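Local atomic coordinates of B-agarase (Saccharophagus degradans, PDB entry 4BQ2), a protein that hydrolyses beta-1,4 linkages of agarose from the chain end, as an exo-acting beta-agarase of glycoside hydrolase family 50. Residues R229-E232 with L233-D237; S380-L383 with E384-Y387; T469-V472 with V473-I477. All coordinates share one frame; numbering follows the deposited sequence.

Interaction 1: residues R229-E232 with L233-D237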
ATOM      1  N   ARG A 229     -14.741   8.572 -23.902  1.00 24.02           N
ATOM      2  CA  ARG A 229     -15.628   7.421 -23.869  1.00 23.83           C
ATOM      3  C   ARG A 229     -15.811   6.777 -25.263  1.00 25.47           C
ATOM      4  O   ARG A 229     -15.585   5.558 -25.444  1.00 23.43           O
ATOM      5  CB  ARG A 229     -17.004   7.826 -23.331  1.00 23.17           C
ATOM      6  CG  ARG A 229     -18.017   6.682 -23.299  1.00 23.93           C
ATOM      7  CD  ARG A 229     -19.458   7.181 -23.252  1.00 26.54           C
ATOM      8  NE  ARG A 229     -19.816   7.939 -24.457  1.00 25.95           N
ATOM      9  CZ  ARG A 229     -20.891   8.723 -24.594  1.00 26.46           C
ATOM     10  NH1 ARG A 229     -21.743   8.893 -23.603  1.00 24.59           N
ATOM     11  NH2 ARG A 229     -21.112   9.347 -25.751  1.00 25.75           N
ATOM     12  N   ASP A 230     -16.257   7.578 -26.237  1.00 24.65           N
ATOM     13  CA  ASP A 230     -16.556   7.025 -27.591  1.00 24.29           C
ATOM     14  C   ASP A 230     -15.365   6.369 -28.243  1.00 22.91           C
ATOM     15  O   ASP A 230     -15.520   5.367 -28.917  1.00 25.44           O
ATOM     16  CB  ASP A 230     -17.101   8.088 -28.553  1.00 26.58           C
ATOM     17  CG  ASP A 230     -18.469   8.603 -28.162  1.00 32.02           C
ATOM     18  OD1 ASP A 230     -19.232   7.895 -27.463  1.00 33.73           O
ATOM     19  OD2 ASP A 230     -18.783   9.742 -28.571  1.00 34.22           O
ATOM     20  N   VAL A 231     -14.188   6.953 -28.074  1.00 22.93           N
ATOM     21  CA  VAL A 231     -12.943   6.465 -28.662  1.00 23.69           C
ATOM     22  C   VAL A 231     -12.598   5.100 -28.065  1.00 25.26           C
ATOM     23  O   VAL A 231     -12.266   4.150 -28.778  1.00 22.62           O
ATOM     24  CB  VAL A 231     -11.794   7.490 -28.423  1.00 26.07           C
ATOM     25  CG1 VAL A 231     -10.425   6.874 -28.630  1.00 27.35           C
ATOM     26  CG2 VAL A 231     -11.947   8.694 -29.362  1.00 27.37           C
ATOM     27  N   GLU A 232     -12.724   4.996 -26.744  1.00 22.61           N
ATOM     28  CA  GLU A 232     -12.394   3.750 -26.076  1.00 21.15           C
ATOM     29  C   GLU A 232     -13.411   2.651 -26.425  1.00 22.45           C
ATOM     30  O   GLU A 232     -13.027   1.535 -26.787  1.00 23.26           O
ATOM     31  CB  GLU A 232     -12.298   3.972 -24.554  1.00 21.44           C
ATOM     32  CG  GLU A 232     -11.843   2.697 -23.874  1.00 19.76           C
ATOM     33  CD  GLU A 232     -11.843   2.734 -22.357  1.00 18.40           C
ATOM     34  OE1 GLU A 232     -12.413   3.659 -21.736  1.00 18.40           O
ATOM     35  OE2 GLU A 232     -11.248   1.797 -21.801  1.00 16.72           O
ATOM     36  N   LEU A 233     -14.703   2.953 -26.326  1.00 21.95           N
ATOM     37  CA  LEU A 233     -15.739   1.962 -26.595  1.00 22.44           C
ATOM     38  C   LEU A 233     -15.631   1.359 -28.012  1.00 25.91           C
ATOM     39  O   LEU A 233     -15.927   0.180 -28.210  1.00 25.29           O
ATOM     40  CB  LEU A 233     -17.131   2.532 -26.358  1.00 22.77           C
ATOM     41  CG  LEU A 233     -17.536   3.014 -24.954  1.00 25.97           C
ATOM     42  CD1 LEU A 233     -19.018   3.350 -24.923  1.00 26.19           C
ATOM     43  CD2 LEU A 233     -17.203   1.997 -23.864  1.00 26.65           C
ATOM     44  N   ALA A 234     -15.163   2.151 -28.972  1.00 25.32           N
ATOM     45  CA  ALA A 234     -14.969   1.657 -30.335  1.00 28.79           C
ATOM     46  C   ALA A 234     -13.847   0.620 -30.401  1.00 29.70           C
ATOM     47  O   ALA A 234     -13.862  -0.230 -31.274  1.00 28.43           O
ATOM     48  CB  ALA A 234     -14.731   2.803 -31.317  1.00 28.58           C
ATOM     49  N   GLU A 235     -12.913   0.656 -29.448  1.00 31.38           N
ATOM     50  CA  GLU A 235     -11.791  -0.296 -29.438  1.00 32.68           C
ATOM     51  C   GLU A 235     -12.048  -1.550 -28.609  1.00 30.92           C
ATOM     52  O   GLU A 235     -11.428  -2.576 -28.825  1.00 30.67           O
ATOM     53  CB  GLU A 235     -10.490   0.403 -29.036  1.00 37.07           C
ATOM     54  CG  GLU A 235     -10.064   1.442 -30.071  1.00 45.63           C
ATOM     55  CD  GLU A 235      -9.343   2.644 -29.474  1.00 55.99           C
ATOM     56  OE1 GLU A 235      -8.658   2.478 -28.438  1.00 58.06           O
ATOM     57  OE2 GLU A 235      -9.449   3.763 -30.053  1.00 61.23           O
ATOM     58  N   LEU A 236     -12.976  -1.468 -27.667  1.00 27.11           N
ATOM     59  CA  LEU A 236     -13.310  -2.604 -26.830  1.00 25.49           C
ATOM     60  C   LEU A 236     -14.365  -3.495 -27.469  1.00 26.70           C
ATOM     61  O   LEU A 236     -15.523  -3.087 -27.667  1.00 28.76           O
ATOM     62  CB  LEU A 236     -13.776  -2.120 -25.445  1.00 22.41           C
ATOM     63  CG  LEU A 236     -12.716  -1.307 -24.684  1.00 21.23           C
ATOM     64  CD1 LEU A 236     -13.338  -0.758 -23.409  1.00 21.20           C
ATOM     65  CD2 LEU A 236     -11.454  -2.108 -24.378  1.00 21.14           C
ATOM     66  N   ASP A 237     -13.963  -4.719 -27.792  1.00 26.73           N
ATOM     67  CA  ASP A 237     -14.842  -5.641 -28.522  1.00 27.30           C
ATOM     68  C   ASP A 237     -15.054  -6.926 -27.732  1.00 26.56           C
ATOM     69  O   ASP A 237     -15.662  -7.864 -28.231  1.00 25.13           O
ATOM     70  CB  ASP A 237     -14.235  -5.978 -29.879  1.00 29.02           C
ATOM     71  CG  ASP A 237     -12.803  -6.479 -29.772  1.00 29.38           C
ATOM     72  OD1 ASP A 237     -12.362  -6.925 -28.695  1.00 30.65           O
ATOM     73  OD2 ASP A 237     -12.086  -6.431 -30.775  1.00 30.70           O
TER

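Interaction 2: residues S380-L383 with E384-Y387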
ATOM      1  N   SER A 380     -17.668   7.695  -9.198  1.00 16.21           N
ATOM      2  CA  SER A 380     -19.028   7.171  -9.403  1.00 17.43           C
ATOM      3  C   SER A 380     -19.905   8.169 -10.189  1.00 18.16           C
ATOM      4  O   SER A 380     -20.613   7.781 -11.152  1.00 17.79           O
ATOM      5  CB  SER A 380     -19.663   6.804  -8.061  1.00 18.49           C
ATOM      6  OG  SER A 380     -20.874   6.094  -8.254  1.00 21.45           O
ATOM      7  N   ALA A 381     -19.799   9.452  -9.830  1.00 17.39           N
ATOM      8  CA  ALA A 381     -20.527  10.510 -10.520  1.00 17.49           C
ATOM      9  C   ALA A 381     -20.102  10.539 -11.986  1.00 16.76           C
ATOM     10  O   ALA A 381     -20.933  10.659 -12.864  1.00 17.35           O
ATOM     11  CB  ALA A 381     -20.299  11.869  -9.825  1.00 18.20           C
ATOM     12  N   ASN A 382     -18.811  10.375 -12.257  1.00 16.50           N
ATOM     13  CA  ASN A 382     -18.338  10.388 -13.637  1.00 16.28           C
ATOM     14  C   ASN A 382     -18.827   9.169 -14.428  1.00 16.07           C
ATOM     15  O   ASN A 382     -19.027   9.265 -15.639  1.00 16.75           O
ATOM     16  CB  ASN A 382     -16.795  10.543 -13.697  1.00 15.56           C
ATOM     17  CG  ASN A 382     -16.327  11.932 -13.262  1.00 16.92           C
ATOM     18  OD1 ASN A 382     -17.050  12.932 -13.444  1.00 17.73           O
ATOM     19  ND2 ASN A 382     -15.126  12.011 -12.669  1.00 15.59           N
ATOM     20  N   LEU A 383     -18.994   8.021 -13.760  1.00 16.14           N
ATOM     21  CA  LEU A 383     -19.630   6.889 -14.436  1.00 17.27           C
ATOM     22  C   LEU A 383     -21.049   7.291 -14.893  1.00 16.84           C
ATOM     23  O   LEU A 383     -21.432   7.020 -16.026  1.00 16.76           O
ATOM     24  CB  LEU A 383     -19.713   5.667 -13.538  1.00 16.34           C
ATOM     25  CG  LEU A 383     -18.365   5.075 -13.086  1.00 16.04           C
ATOM     26  CD1 LEU A 383     -18.647   3.826 -12.280  1.00 16.72           C
ATOM     27  CD2 LEU A 383     -17.457   4.762 -14.274  1.00 16.43           C
ATOM     28  N   GLU A 384     -21.812   7.955 -14.024  1.00 18.15           N
ATOM     29  CA  GLU A 384     -23.151   8.381 -14.451  1.00 19.40           C
ATOM     30  C   GLU A 384     -23.044   9.397 -15.582  1.00 19.02           C
ATOM     31  O   GLU A 384     -23.774   9.300 -16.601  1.00 18.87           O
ATOM     32  CB  GLU A 384     -23.990   8.936 -13.303  1.00 20.79           C
ATOM     33  CG  GLU A 384     -25.445   9.164 -13.727  1.00 22.81           C
ATOM     34  CD  GLU A 384     -26.337   9.599 -12.585  1.00 22.26           C
ATOM     35  OE1 GLU A 384     -26.016   9.348 -11.412  1.00 22.30           O
ATOM     36  OE2 GLU A 384     -27.377  10.210 -12.877  1.00 23.29           O
ATOM     37  N   ARG A 385     -22.108  10.341 -15.455  1.00 18.55           N
ATOM     38  CA  ARG A 385     -21.914  11.328 -16.524  1.00 20.01           C
ATOM     39  C   ARG A 385     -21.587  10.671 -17.845  1.00 20.33           C
ATOM     40  O   ARG A 385     -22.107  11.090 -18.882  1.00 19.53           O
ATOM     41  CB  ARG A 385     -20.783  12.307 -16.195  1.00 19.12           C
ATOM     42  CG  ARG A 385     -21.144  13.331 -15.112  1.00 20.67           C
ATOM     43  CD  ARG A 385     -19.951  14.275 -14.928  1.00 21.61           C
ATOM     44  NE  ARG A 385     -20.268  15.436 -14.101  1.00 20.80           N
ATOM     45  CZ  ARG A 385     -19.754  15.713 -12.902  1.00 21.60           C
ATOM     46  NH1 ARG A 385     -18.882  14.904 -12.320  1.00 22.12           N
ATOM     47  NH2 ARG A 385     -20.124  16.826 -12.268  1.00 18.23           N
ATOM     48  N   LYS A 386     -20.717   9.658 -17.829  1.00 19.97           N
ATOM     49  CA  LYS A 386     -20.296   8.973 -19.076  1.00 19.81           C
ATOM     50  C   LYS A 386     -21.339   8.082 -19.709  1.00 21.62           C
ATOM     51  O   LYS A 386     -21.490   8.074 -20.946  1.00 21.82           O
ATOM     52  CB  LYS A 386     -19.065   8.086 -18.847  1.00 20.85           C
ATOM     53  CG  LYS A 386     -17.735   8.812 -18.847  1.00 22.97           C
ATOM     54  CD  LYS A 386     -16.551   7.868 -18.578  1.00 23.72           C
ATOM     55  CE  LYS A 386     -16.326   6.870 -19.702  1.00 23.10           C
ATOM     56  NZ  LYS A 386     -14.960   6.246 -19.637  1.00 25.49           N
ATOM     57  N   TYR A 387     -22.020   7.301 -18.872  1.00 19.94           N
ATOM     58  CA  TYR A 387     -22.851   6.220 -19.385  1.00 20.81           C
ATOM     59  C   TYR A 387     -24.324   6.491 -19.275  1.00 22.48           C
ATOM     60  O   TYR A 387     -25.124   5.772 -19.885  1.00 22.51           O
ATOM     61  CB  TYR A 387     -22.493   4.869 -18.719  1.00 17.82           C
ATOM     62  CG  TYR A 387     -21.048   4.452 -18.950  1.00 17.10           C
ATOM     63  CD1 TYR A 387     -20.499   4.453 -20.223  1.00 17.04           C
ATOM     64  CD2 TYR A 387     -20.244   4.035 -17.894  1.00 17.42           C
ATOM     65  CE1 TYR A 387     -19.173   4.070 -20.450  1.00 16.89           C
ATOM     66  CE2 TYR A 387     -18.911   3.659 -18.103  1.00 17.66           C
ATOM     67  CZ  TYR A 387     -18.397   3.668 -19.401  1.00 16.99           C
ATOM     68  OH  TYR A 387     -17.115   3.281 -19.631  1.00 17.76           O
TER

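Interaction 3: residues T469-V472 with V473-I477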
ATOM      1  N   THR A 469     -17.072 -15.924   8.305  1.00 14.98           N
ATOM      2  CA  THR A 469     -16.450 -15.242   7.184  1.00 15.83           C
ATOM      3  C   THR A 469     -16.403 -16.129   5.938  1.00 15.11           C
ATOM      4  O   THR A 469     -16.803 -15.702   4.870  1.00 15.73           O
ATOM      5  CB  THR A 469     -15.033 -14.766   7.543  1.00 16.56           C
ATOM      6  OG1 THR A 469     -15.153 -13.877   8.657  1.00 16.56           O
ATOM      7  CG2 THR A 469     -14.359 -14.051   6.352  1.00 16.97           C
ATOM      8  N   ALA A 470     -15.894 -17.349   6.085  1.00 14.08           N
ATOM      9  CA  ALA A 470     -15.794 -18.282   4.956  1.00 14.28           C
ATOM     10  C   ALA A 470     -17.195 -18.640   4.436  1.00 14.20           C
ATOM     11  O   ALA A 470     -17.399 -18.808   3.232  1.00 14.26           O
ATOM     12  CB  ALA A 470     -15.035 -19.551   5.403  1.00 13.69           C
ATOM     13  N   ARG A 471     -18.153 -18.796   5.348  1.00 15.20           N
ATOM     14  CA  ARG A 471     -19.533 -19.053   4.929  1.00 15.06           C
ATOM     15  C   ARG A 471     -20.039 -18.010   3.967  1.00 15.31           C
ATOM     16  O   ARG A 471     -20.597 -18.356   2.911  1.00 15.77           O
ATOM     17  CB  ARG A 471     -20.474 -19.180   6.134  1.00 16.99           C
ATOM     18  CG  ARG A 471     -21.884 -19.617   5.731  1.00 20.01           C
ATOM     19  CD  ARG A 471     -22.872 -19.517   6.908  1.00 21.84           C
ATOM     20  NE  ARG A 471     -23.191 -18.124   7.150  1.00 24.66           N
ATOM     21  CZ  ARG A 471     -24.017 -17.412   6.392  1.00 27.17           C
ATOM     22  NH1 ARG A 471     -24.660 -17.976   5.371  1.00 32.24           N
ATOM     23  NH2 ARG A 471     -24.216 -16.152   6.656  1.00 27.23           N
ATOM     24  N   VAL A 472     -19.827 -16.726   4.298  1.00 14.44           N
ATOM     25  CA  VAL A 472     -20.314 -15.637   3.448  1.00 14.74           C
ATOM     26  C   VAL A 472     -19.603 -15.642   2.070  1.00 14.63           C
ATOM     27  O   VAL A 472     -20.249 -15.593   1.015  1.00 14.27           O
ATOM     28  CB  VAL A 472     -20.155 -14.262   4.130  1.00 14.36           C
ATOM     29  CG1 VAL A 472     -20.494 -13.123   3.152  1.00 14.16           C
ATOM     30  CG2 VAL A 472     -21.154 -14.147   5.285  1.00 15.03           C
ATOM     31  N   VAL A 473     -18.271 -15.724   2.076  1.00 14.02           N
ATOM     32  CA  VAL A 473     -17.528 -15.858   0.809  1.00 13.62           C
ATOM     33  C   VAL A 473     -18.052 -17.038  -0.056  1.00 13.92           C
ATOM     34  O   VAL A 473     -18.193 -16.901  -1.259  1.00 13.55           O
ATOM     35  CB  VAL A 473     -16.014 -16.064   1.042  1.00 14.27           C
ATOM     36  CG1 VAL A 473     -15.312 -16.209  -0.312  1.00 13.97           C
ATOM     37  CG2 VAL A 473     -15.399 -14.911   1.865  1.00 12.91           C
ATOM     38  N   SER A 474     -18.309 -18.191   0.567  0.50 13.50           N
ATOM     39  CA  SER A 474     -18.779 -19.359  -0.181  0.50 13.58           C
ATOM     40  C   SER A 474     -20.146 -19.092  -0.825  0.50 14.53           C
ATOM     41  O   SER A 474     -20.404 -19.482  -1.977  0.50 14.53           O
ATOM     42  CB  SER A 474     -18.844 -20.617   0.685  0.50 13.02           C
ATOM     43  OG  SER A 474     -19.374 -21.700  -0.079  0.50 11.49           O
ATOM     44  N   GLU A 475     -21.011 -18.411  -0.081  1.00 15.92           N
ATOM     45  CA  GLU A 475     -22.315 -17.995  -0.609  1.00 17.87           C
ATOM     46  C   GLU A 475     -22.176 -17.064  -1.837  1.00 18.40           C
ATOM     47  O   GLU A 475     -22.963 -17.164  -2.811  1.00 16.61           O
ATOM     48  CB  GLU A 475     -23.082 -17.299   0.510  1.00 20.94           C
ATOM     49  CG  GLU A 475     -24.490 -16.912   0.174  1.00 27.63           C
ATOM     50  CD  GLU A 475     -25.163 -16.382   1.416  1.00 32.75           C
ATOM     51  OE1 GLU A 475     -24.649 -15.414   2.001  1.00 33.85           O
ATOM     52  OE2 GLU A 475     -26.158 -16.985   1.834  1.00 40.14           O
ATOM     53  N   GLU A 476     -21.166 -16.185  -1.796  1.00 15.97           N
ATOM     54  CA  GLU A 476     -20.846 -15.309  -2.912  1.00 16.30           C
ATOM     55  C   GLU A 476     -20.297 -15.983  -4.167  1.00 15.23           C
ATOM     56  O   GLU A 476     -20.678 -15.603  -5.269  1.00 15.74           O
ATOM     57  CB  GLU A 476     -19.812 -14.236  -2.501  1.00 17.21           C
ATOM     58  CG  GLU A 476     -20.287 -13.330  -1.397  1.00 19.13           C
ATOM     59  CD  GLU A 476     -19.299 -12.250  -1.032  1.00 21.23           C
ATOM     60  OE1 GLU A 476     -18.114 -12.526  -0.826  1.00 20.85           O
ATOM     61  OE2 GLU A 476     -19.738 -11.093  -0.909  1.00 27.87           O
ATOM     62  N   ILE A 477     -19.393 -16.938  -3.929  0.50 15.88           N
ATOM     63  CA  ILE A 477     -18.570 -17.666  -4.903  0.50 18.19           C
ATOM     64  C   ILE A 477     -19.363 -18.715  -5.661  0.50 16.58           C
ATOM     65  O   ILE A 477     -19.092 -19.013  -6.831  0.50 16.78           O
ATOM     66  CB  ILE A 477     -17.459 -18.421  -4.126  0.50 18.75           C
ATOM     67  CG1 ILE A 477     -16.437 -17.426  -3.579  0.50 20.34           C
ATOM     68  CG2 ILE A 477     -16.795 -19.488  -4.966  0.50 21.61           C
ATOM     69  CD1 ILE A 477     -15.973 -16.425  -4.593  0.50 19.30           C
TER
HETATM   70  O   HOH W   1     -25.519 -14.335   4.330  1.00 40.68           O
HETATM   71  O   HOH W   2     -27.132 -16.741   4.185  1.00 40.98           O

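Interaction 1: residues R229-E232 with L233-D237
R229 and L233, one helical turn apart, pass each other at a slant, and the aliphatic part of the arginine does the touching: CG of R229 lies 3.8 Å from CD1 of L233. A first torsion of 178°, with CG anti to the backbone N, sets that carbon against the leucine; the R229 chain then bends at chi3 (63°) and brings the edge of its guanidinium to the D230 carboxylate. There NE and NH2 grip a single carboxylate oxygen side-on from one face of its plane, NH2 of R229 standing 2.9 Å from OD1 of D230 in a salt bridge between neighbours. The remaining nitrogen, NH1, is bonded to the carbonyl of K386.

E232 and L236 repeat the slanting approach one turn on, where CD1 of L236 comes 3.7 Å from OE2 of E232. R406, on helix 394-410, forms a salt bridge with that same OE2, and both leucines rest on V402 of that helix.

These pairs sit late in helix 222-235, on the protein surface. The straight bond from L233 N to R229 O (2.9 Å, 175°) is alpha-helical, whereas O of E232 accepts two amides at once, E235 N (i+3) at 2.8 Å and L236 N (i+4) at 3.1 Å. V231 and E235 point the same way, side by side. OE2 of E235 lies 3.6 Å from CG1 of V231 and 3.1 Å from O of V231, the latter two acceptors with no hydrogen bond between them.

Interaction 2: residues S380-L383 with E384-Y387
OD1 of N382 lies at the edge of the R385 guanidinium, near the guanidinium plane, and the amide and guanidinium are turned 39° against each other. NH1 of R385 donates to OD1 of N382 at 2.9 Å, a somewhat bent bond (147°) with the donor tilted 31° from the plane of the amide carbonyl. The extended R385 chain, straight from CG to NE, lays CD beside the same oxygen, 3.5 Å from OD1 of N382. The Y387 ring carries CB of K386 over the centre of one face, 4.0 Å above the plane, while its CE2 lies 4.2 Å from CD2 of L383 in apolar contact.

Beneath the side chains run regular i to i+4 helix bonds, such as K386 N to N382 O at 2.8 Å. The contact takes in nearly all of the short helix 378-387, which touches helix 222-235 through R385 on L225 and helix 394-410 through L383 on W399.

N382 is buried, and both ends of its amide are engaged: OD1 by R385, ND2 by the carbonyls of V723 and F207. Bonding at both ends should fix the amide's flip and hold it firmly. NH1 of R385 also reaches the carbonyl of E206, far earlier in the sequence; shared by two oxygen acceptors, this nitrogen probably fixes the guanidinium's rotation.

Interaction 3: residues T469-V472 with V473-I477
Charge and water link R471 to E475, which lie side by side and point the same way with their planes 87° apart. The direct salt bridge is long, 4.0 Å from NH1 of R471 to OE2 of E475, although the carboxylate oxygen stands at the guanidinium edge, near its plane. Two waters span the gap. One accepts from NH2 of R471 at 3.2 Å and donates to OE1 of E475 at 2.7 Å; the other accepts from NH1 of R471 and donates to OE2 of E475 at 2.6 Å. Each carboxylate oxygen is thus paired through water with its own guanidinium nitrogen. The bend at chi3 of R471 (74°) carries its head alongside the extended glutamate, and NH2 also forms a salt bridge with E468, so the arginine is shared between acids on either side of it in sequence. R471 and E475 also touch a crystal neighbour.

Backbone hydrogen bonds follow the alpha-helical i to i+4 pattern through helix 460-477. In sequence this helix lies between strands 431-435 and 483-488, consistent with a barrel helix of the (beta/alpha)8 catalytic domain expected for family 50. The bond from V473 N to T469 O is nearly straight (176°), and E476 N meets V472 O at 3.0 Å.

Side-chain carbons also rest against the carbonyl oxygens: CG2 of V473 lies 3.4 Å from O of T469, and CG of E476 3.3 Å from O of V472. Apolar packing reaches outward, V473 on A433 of strand 431-435 and A470 on A589 and Y593 of helix 565-593.

How the interactions relate
From the N terminus, the three contacts come in series: interaction 1 late in helix 222-235, interaction 2 in helix 378-387 and interaction 3 in helix 460-477. Each is local to one helix, interaction 1 running into the loop that follows, so none closes a long loop, and none nests in or crosses another. Interactions 1 and 2 meet, their centres about 16 Å apart, where R229 CG packs on Y387 CE1 at 4.0 Å. Helix 394-410 touches both. Interaction 3 stands apart, its nearest atoms about 19 Å from interaction 2 and about 24 Å from interaction 1, against strand 431-435 and helix 565-593.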